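PDB 5V01: competence damage-inducible protein A from Klebsiella pneumoniae subsp. pneumoniae MGH 78578, which is of unknown function but belongs to the CinA family, some of whose members deamidate nicotinamide mononucleotide. Local coordinates for residues L74-E79 with V92-S97. Sequence-based numbering, arbitrary orientation.
Sequences LQVRAE and VQEMSS
Glu94 sends its side chain from helix 89-103 toward the turn before helix 78-84: CG stands anti to its own carbonyl carbon (chi1 -69°) and CD continues the chain in extended form (chi2 -176°), bringing the carboxylate up to Val76 and Arg77. The contact lies in the alpha/beta CinA domain, at the short link between helices 67-74 and 78-84, where Gln75 turns the chain with positive phi and Arg77 takes the N-cap position of the next helix. Glu94 OE1 accepts a hydrogen bond from Arg77 N at 2.9 Å, almost straight at 171° and reached nearly along the C-O axis. Glu94 OE1 also lies 3.5 Å from Val76 CG1, and as close to Val76 CA, while OE2 is hydrogen-bonded to Thr80 OG1 in the first turn of helix 78-84. A carboxylate gripped this way sits at the start of that helix, whose dipole would be expected to favour its negative charge. The Arg77 side chain crosses Glu94 at about a right angle; Arg77 NE stays 4.3 Å from Glu94 OE2, which lies well out of the guanidinium plane, so any attraction is probably between charges alone, with no N-H pointing at the oxygen.

On the buried side, Met95 CG fits against both Val76 CG2, at 3.9 Å, and Leu74 CD1, at 4.0 Å. Leu74 and Met95 also both touch Thr64, joining this link to strand 58-64 of the central sheet. On the polar side a water lies within hydrogen-bonding distance of both backbones, 2.7 Å from Leu74 O and 2.8 Å from Glu94 O.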
loop_
_atom_site.group_PDB
_atom_site.type_symbol
_atom_site.label_atom_id
_atom_site.label_comp_id
_atom_site.label_asym_id
_atom_site.label_seq_id
_atom_site.Cartn_x
_atom_site.Cartn_y
_atom_site.Cartn_z
ATOM N N LEU A 74 -4.197 -1.745 -12.757
ATOM C CA LEU A 74 -3.252 -2.785 -13.196
ATOM C C LEU A 74 -3.550 -3.428 -14.542
ATOM O O LEU A 74 -2.797 -4.309 -14.970
ATOM C CB LEU A 74 -3.131 -3.859 -12.115
ATOM C CG LEU A 74 -2.597 -3.363 -10.765
ATOM C CD1 LEU A 74 -2.730 -4.482 -9.754
ATOM C CD2 LEU A 74 -1.170 -2.862 -10.900
ATOM N N GLN A 75 -4.609 -2.977 -15.212
ATOM C CA GLN A 75 -5.027 -3.485 -16.533
ATOM C C GLN A 75 -5.303 -4.983 -16.496
ATOM O O GLN A 75 -5.184 -5.673 -17.504
ATOM C CB GLN A 75 -4.034 -3.134 -17.641
ATOM C CG GLN A 75 -3.835 -1.650 -17.854
ATOM C CD GLN A 75 -2.904 -1.043 -16.844
ATOM O OE1 GLN A 75 -1.838 -1.595 -16.557
ATOM N NE2 GLN A 75 -3.308 0.090 -16.273
ATOM N N VAL A 76 -5.764 -5.491 -15.357
ATOM C CA VAL A 76 -6.222 -6.888 -15.303
ATOM C C VAL A 76 -7.424 -6.961 -16.244
ATOM O O VAL A 76 -8.285 -6.093 -16.236
ATOM C CB VAL A 76 -6.563 -7.321 -13.859
ATOM C CG1 VAL A 76 -7.176 -8.712 -13.840
ATOM C CG2 VAL A 76 -5.315 -7.281 -12.971
ATOM N N ARG A 77 -7.464 -8.010 -17.057
ATOM C CA ARG A 77 -8.542 -8.176 -18.044
ATOM C C ARG A 77 -9.864 -8.486 -17.376
ATOM O O ARG A 77 -9.943 -9.346 -16.502
ATOM C CB ARG A 77 -8.241 -9.317 -18.993
ATOM C CG ARG A 77 -7.026 -9.108 -19.839
ATOM C CD ARG A 77 -6.864 -10.357 -20.688
ATOM N NE ARG A 77 -5.749 -10.230 -21.608
ATOM C CZ ARG A 77 -5.303 -11.215 -22.390
ATOM N NH1 ARG A 77 -5.883 -12.401 -22.359
ATOM N NH2 ARG A 77 -4.290 -10.991 -23.207
ATOM N N ALA A 78 -10.938 -7.867 -17.861
ATOM C CA ALA A 78 -12.277 -8.156 -17.338
ATOM C C ALA A 78 -12.605 -9.653 -17.485
ATOM O O ALA A 78 -13.183 -10.268 -16.589
ATOM C CB ALA A 78 -13.327 -7.308 -18.048
ATOM N N GLU A 79 -12.231 -10.196 -18.642
ATOM C CA GLU A 79 -12.427 -11.593 -18.964
ATOM C C GLU A 79 -11.753 -12.533 -17.958
ATOM O O GLU A 79 -12.317 -13.554 -17.568
ATOM C CB GLU A 79 -11.900 -11.816 -20.384
ATOM C CG GLU A 79 -12.645 -10.992 -21.434
ATOM C CD GLU A 79 -12.453 -9.467 -21.365
ATOM O OE1 GLU A 79 -11.321 -8.945 -21.042
ATOM O OE2 GLU A 79 -13.486 -8.793 -21.679
ATOM N N VAL A 92 -3.401 -13.103 -10.232
ATOM C CA VAL A 92 -2.122 -12.670 -9.652
ATOM C C VAL A 92 -1.039 -12.545 -10.728
ATOM O O VAL A 92 -0.179 -11.673 -10.651
ATOM C CB VAL A 92 -1.635 -13.491 -8.417
ATOM C CG1 VAL A 92 -2.522 -13.221 -7.214
ATOM C CG2 VAL A 92 -1.454 -14.975 -8.707
ATOM N N GLN A 93 -1.076 -13.416 -11.754
ATOM C CA GLN A 93 -0.156 -13.228 -12.893
ATOM C C GLN A 93 -0.343 -11.849 -13.521
ATOM O O GLN A 93 0.626 -11.113 -13.717
ATOM C CB GLN A 93 -0.348 -14.305 -13.962
ATOM C CG GLN A 93 0.157 -15.657 -13.550
ATOM C CD GLN A 93 -0.283 -16.775 -14.463
ATOM O OE1 GLN A 93 -1.349 -16.718 -15.083
ATOM N NE2 GLN A 93 0.535 -17.805 -14.544
ATOM N N GLU A 94 -1.590 -11.500 -13.835
ATOM C CA GLU A 94 -1.845 -10.224 -14.491
ATOM C C GLU A 94 -1.566 -9.028 -13.573
ATOM O O GLU A 94 -1.061 -7.997 -14.029
ATOM C CB GLU A 94 -3.261 -10.173 -15.060
ATOM C CG GLU A 94 -3.448 -11.125 -16.242
ATOM C CD GLU A 94 -4.812 -11.033 -16.879
ATOM O OE1 GLU A 94 -5.517 -10.068 -16.630
ATOM O OE2 GLU A 94 -5.191 -11.920 -17.668
ATOM N N MET A 95 -1.879 -9.172 -12.282
ATOM C CA MET A 95 -1.539 -8.108 -11.309
ATOM C C MET A 95 -0.031 -7.868 -11.288
ATOM O O MET A 95 0.422 -6.716 -11.306
ATOM C CB MET A 95 -1.999 -8.480 -9.897
ATOM C CG MET A 95 -3.476 -8.399 -9.672
ATOM S SD MET A 95 -4.009 -8.987 -8.058
ATOM C CE MET A 95 -3.370 -7.714 -6.990
ATOM N N SER A 96 0.747 -8.962 -11.253
ATOM C CA SER A 96 2.200 -8.848 -11.161
ATOM C C SER A 96 2.762 -8.183 -12.415
ATOM O O SER A 96 3.641 -7.346 -12.331
ATOM C CB SER A 96 2.861 -10.204 -10.883
ATOM O OG SER A 96 2.905 -11.047 -12.021
ATOM N N SER A 97 2.230 -8.560 -13.585
ATOM C CA SER A 97 2.679 -7.933 -14.822
ATOM C C SER A 97 2.333 -6.443 -14.870
ATOM O O SER A 97 3.165 -5.622 -15.311
ATOM C CB SER A 97 2.068 -8.641 -16.037
ATOM O OG SER A 97 2.493 -9.970 -16.098
HETATM O O HOH W 1 -2.061 -6.606 -16.263
HETATM O O HOH W 2 -3.429 -8.067 -18.127
#